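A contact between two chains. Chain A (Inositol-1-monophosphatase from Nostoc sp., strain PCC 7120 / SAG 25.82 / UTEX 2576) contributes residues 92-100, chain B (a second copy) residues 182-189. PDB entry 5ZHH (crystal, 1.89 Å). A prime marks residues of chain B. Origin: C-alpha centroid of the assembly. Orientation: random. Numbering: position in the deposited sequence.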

# COMPACT_ATOMS: atom_id res chain seq x y z
N THR A 92 21.83 3.13 8.47
CA THR A 92 21.81 2.20 9.60
C THR A 92 21.32 2.88 10.88
O THR A 92 20.59 2.27 11.65
N THR A 93 21.74 4.12 11.13
CA THR A 93 21.24 4.86 12.29
C THR A 93 19.72 5.00 12.22
O THR A 93 19.02 4.75 13.21
N ASN A 94 19.20 5.41 11.06
CA ASN A 94 17.75 5.49 10.85
C ASN A 94 17.08 4.14 11.12
O ASN A 94 16.05 4.07 11.80
N TYR A 95 17.65 3.07 10.57
CA TYR A 95 17.04 1.75 10.73
C TYR A 95 16.97 1.36 12.20
O TYR A 95 15.93 0.87 12.66
N ALA A 96 18.05 1.60 12.95
CA ALA A 96 18.06 1.27 14.37
C ALA A 96 16.97 2.01 15.13
O ALA A 96 16.45 1.50 16.13
N HIS A 97 16.61 3.21 14.69
CA HIS A 97 15.56 4.00 15.33
C HIS A 97 14.20 3.83 14.66
O HIS A 97 13.23 4.45 15.09
N GLN A 98 14.12 3.00 13.61
CA GLN A 98 12.94 2.91 12.74
C GLN A 98 12.57 4.26 12.15
O GLN A 98 11.41 4.52 11.86
N TYR A 99 13.56 5.13 11.96
CA TYR A 99 13.33 6.36 11.22
C TYR A 99 13.18 5.99 9.76
O TYR A 99 14.06 5.32 9.21
N PRO A 100 12.09 6.35 9.10
CA PRO A 100 11.76 5.79 7.77
C PRO A 100 12.54 6.43 6.63
O PRO A 100 12.00 7.14 5.78
N THR B 182 25.22 13.89 19.40
CA THR B 182 24.31 12.80 19.15
C THR B 182 24.63 11.96 17.94
O THR B 182 25.58 12.19 17.29
N GLN B 183 23.79 10.98 17.66
CA GLN B 183 23.92 10.17 16.48
C GLN B 183 23.52 10.92 15.21
O GLN B 183 23.76 10.48 14.18
N GLY B 184 22.89 12.05 15.35
CA GLY B 184 22.51 12.85 14.20
C GLY B 184 21.28 13.69 14.49
O GLY B 184 20.47 13.38 15.37
N VAL B 185 21.15 14.77 13.73
CA VAL B 185 19.99 15.65 13.81
C VAL B 185 19.37 15.68 12.42
O VAL B 185 19.98 16.17 11.46
N ARG B 186 18.15 15.15 12.30
CA ARG B 186 17.45 15.15 11.03
C ARG B 186 16.80 16.51 10.78
O ARG B 186 16.62 17.32 11.69
N ARG B 187 16.43 16.75 9.52
CA ARG B 187 15.64 17.92 9.15
C ARG B 187 14.67 17.44 8.08
O ARG B 187 15.07 17.18 6.94
N SER B 188 13.40 17.29 8.46
CA SER B 188 12.36 16.75 7.59
C SER B 188 11.62 17.84 6.84
O SER B 188 11.16 17.61 5.71
N GLY B 189 11.45 19.01 7.46
CA GLY B 189 10.68 20.09 6.88
C GLY B 189 9.24 20.19 7.32
O GLY B 189 8.50 21.01 6.77

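This contact is built on polar pairing, with a few carbon surfaces filling the space around it. Chain A presents a helix and the turn that follows it; chain B presents an extended segment that includes Arg186′. The backbones stay well apart, the nearest CA pair being Thr93 CA and Gln183′ CA at 7.3 Å, so side chains must bridge the gap.

The central rule is a carbonyl oxygen matched to a guanidinium edge. Arg186′, with more area covered than any other residue here, points its CB toward chain A and runs through an m, m, t path (chi4 -96°) that carries its head to the helix. The CA-to-CB bond of Asn94, chi1 m, points sideways to chain B, but its amide end comes nearer. Its OD1 accepts two hydrogen bonds, from Arg186′ NE and from Arg186′ NH1, each 2.8 Å long. Because OD1 lies near the guanidinium plane, both N-H groups can converge on it, at angles of 145° and 143°. The other half of the amide is not idle: Asn94 ND2 is hydrogen-bonded to a residue adjoining one of the stretches. An amide flip would place a donor against the arginine, so the two partners together fix its orientation.

The second pair involves His97, three residues on. His97, also m, points toward chain B and donates from NE2 to Gln183′ OE1 at 2.9 Å, with a nearly straight angle of 162°. The acceptor sits at the ring edge, near its plane, where an imidazole N-H is directed. Gln183′ reaches it through an m, t side chain whose extended chi2 spans the distance.

Thr93 lies on the helix face between these pairs and points toward chain B. Its m rotamer sets the methyl among polar neighbors, with CG2 3.8 Å from Gln183′ OE1 and 4.0 Å from Arg186′ NH1, contacts of packing only. Its hydroxyl is served by water 1, which lies 3.1 Å from Thr93 OG1 and donates to the backbone Gln183′ O at 2.8 Å. One water thus links a side chain of one copy to the main chain of the other.

Tyr99 follows Gln98, whose positive phi belongs to a Schellman motif; Tyr99 N still bonds back to Asn94 O at 2.7 Å. Its CA-to-CB bond points toward chain B, and with chi1 t the ring receives the aliphatic part of the arginine: Arg186′ CG stands 4.1 Å from the Tyr99 ring centroid, over the face, a CH-pi contact. The charged end contributes at most a weak attraction to the ring. Tyr99 OH packs 3.7 Å from Arg186′ CB and 4.0 Å from Ser188′ CB, while Ser188′ OG finds its hydrogen bond with a residue adjoining a stretch.

Gly184′ leaves room for this arrangement. A CB there would clash with Arg186′ NH2 at 2.9 Å, and its backbone angles call for glycine in any case. Its N-H is satisfied locally by Thr182′ OG1 at 3.0 Å from Gly184′ N.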

# COMPACT_ATOMS: atom_id res chain seq x y z
CB THR A 92 23.19 1.58 9.81
OG1 THR A 92 24.18 2.61 9.88
CG2 THR A 92 23.53 0.65 8.65
CB THR A 93 21.92 6.23 12.38
OG1 THR A 93 23.32 6.06 12.61
CG2 THR A 93 21.34 7.05 13.51
CB ASN A 94 17.44 5.93 9.42
CG ASN A 94 17.63 7.42 9.20
OD1 ASN A 94 17.78 8.19 10.15
ND2 ASN A 94 17.62 7.83 7.93
CB TYR A 95 17.83 0.71 9.94
CG TYR A 95 17.16 -0.64 9.89
CD1 TYR A 95 16.20 -0.92 8.93
CD2 TYR A 95 17.51 -1.65 10.79
CE1 TYR A 95 15.59 -2.16 8.87
CE2 TYR A 95 16.91 -2.89 10.73
CZ TYR A 95 15.94 -3.14 9.78
OH TYR A 95 15.33 -4.36 9.71
CB ALA A 96 19.44 1.58 14.96
CB HIS A 97 15.95 5.49 15.32
CG HIS A 97 17.08 5.83 16.24
ND1 HIS A 97 16.88 6.32 17.51
CD2 HIS A 97 18.43 5.76 16.08
CE1 HIS A 97 18.05 6.54 18.09
NE2 HIS A 97 19.00 6.20 17.25
CB GLN A 98 11.71 2.29 13.43
CG GLN A 98 11.87 0.84 13.82
CD GLN A 98 11.98 0.64 15.31
OE1 GLN A 98 13.03 0.89 15.91
NE2 GLN A 98 10.89 0.17 15.92
CB TYR A 99 14.48 7.35 11.42
CG TYR A 99 14.16 8.76 10.95
CD1 TYR A 99 13.50 9.65 11.78
CD2 TYR A 99 14.51 9.18 9.67
CE1 TYR A 99 13.20 10.94 11.35
CE2 TYR A 99 14.21 10.47 9.23
CZ TYR A 99 13.56 11.34 10.08
OH TYR A 99 13.25 12.61 9.66
CB PRO A 100 10.26 6.05 7.68
CG PRO A 100 10.04 7.30 8.47
CD PRO A 100 11.11 7.36 9.54
CB THR B 182 22.87 13.32 18.94
OG1 THR B 182 22.76 14.00 17.69
CG2 THR B 182 22.44 14.20 20.06
CB GLN B 183 23.13 8.89 16.59
CG GLN B 183 23.70 7.91 17.57
CD GLN B 183 22.95 6.61 17.63
OE1 GLN B 183 21.86 6.50 17.19
NE2 GLN B 183 23.56 5.65 18.22
CB VAL B 185 20.37 17.06 14.29
CG1 VAL B 185 19.14 17.94 14.40
CG2 VAL B 185 21.10 16.99 15.63
CB ARG B 186 16.36 14.06 11.02
CG ARG B 186 16.89 12.65 11.23
CD ARG B 186 17.67 12.19 9.99
NE ARG B 186 18.34 10.91 10.18
CZ ARG B 186 19.61 10.77 10.54
NH1 ARG B 186 20.13 9.56 10.68
NH2 ARG B 186 20.36 11.85 10.77
CB ARG B 187 16.53 19.07 8.65
CG ARG B 187 15.95 20.49 8.80
CD ARG B 187 14.71 20.70 7.97
NE ARG B 187 14.21 22.08 7.93
CZ ARG B 187 13.10 22.49 8.55
NH1 ARG B 187 12.37 21.63 9.27
NH2 ARG B 187 12.71 23.76 8.45
CB SER B 188 11.35 15.95 8.41
OG SER B 188 10.52 16.85 9.15
O HOH W 1 25.35 8.28 13.44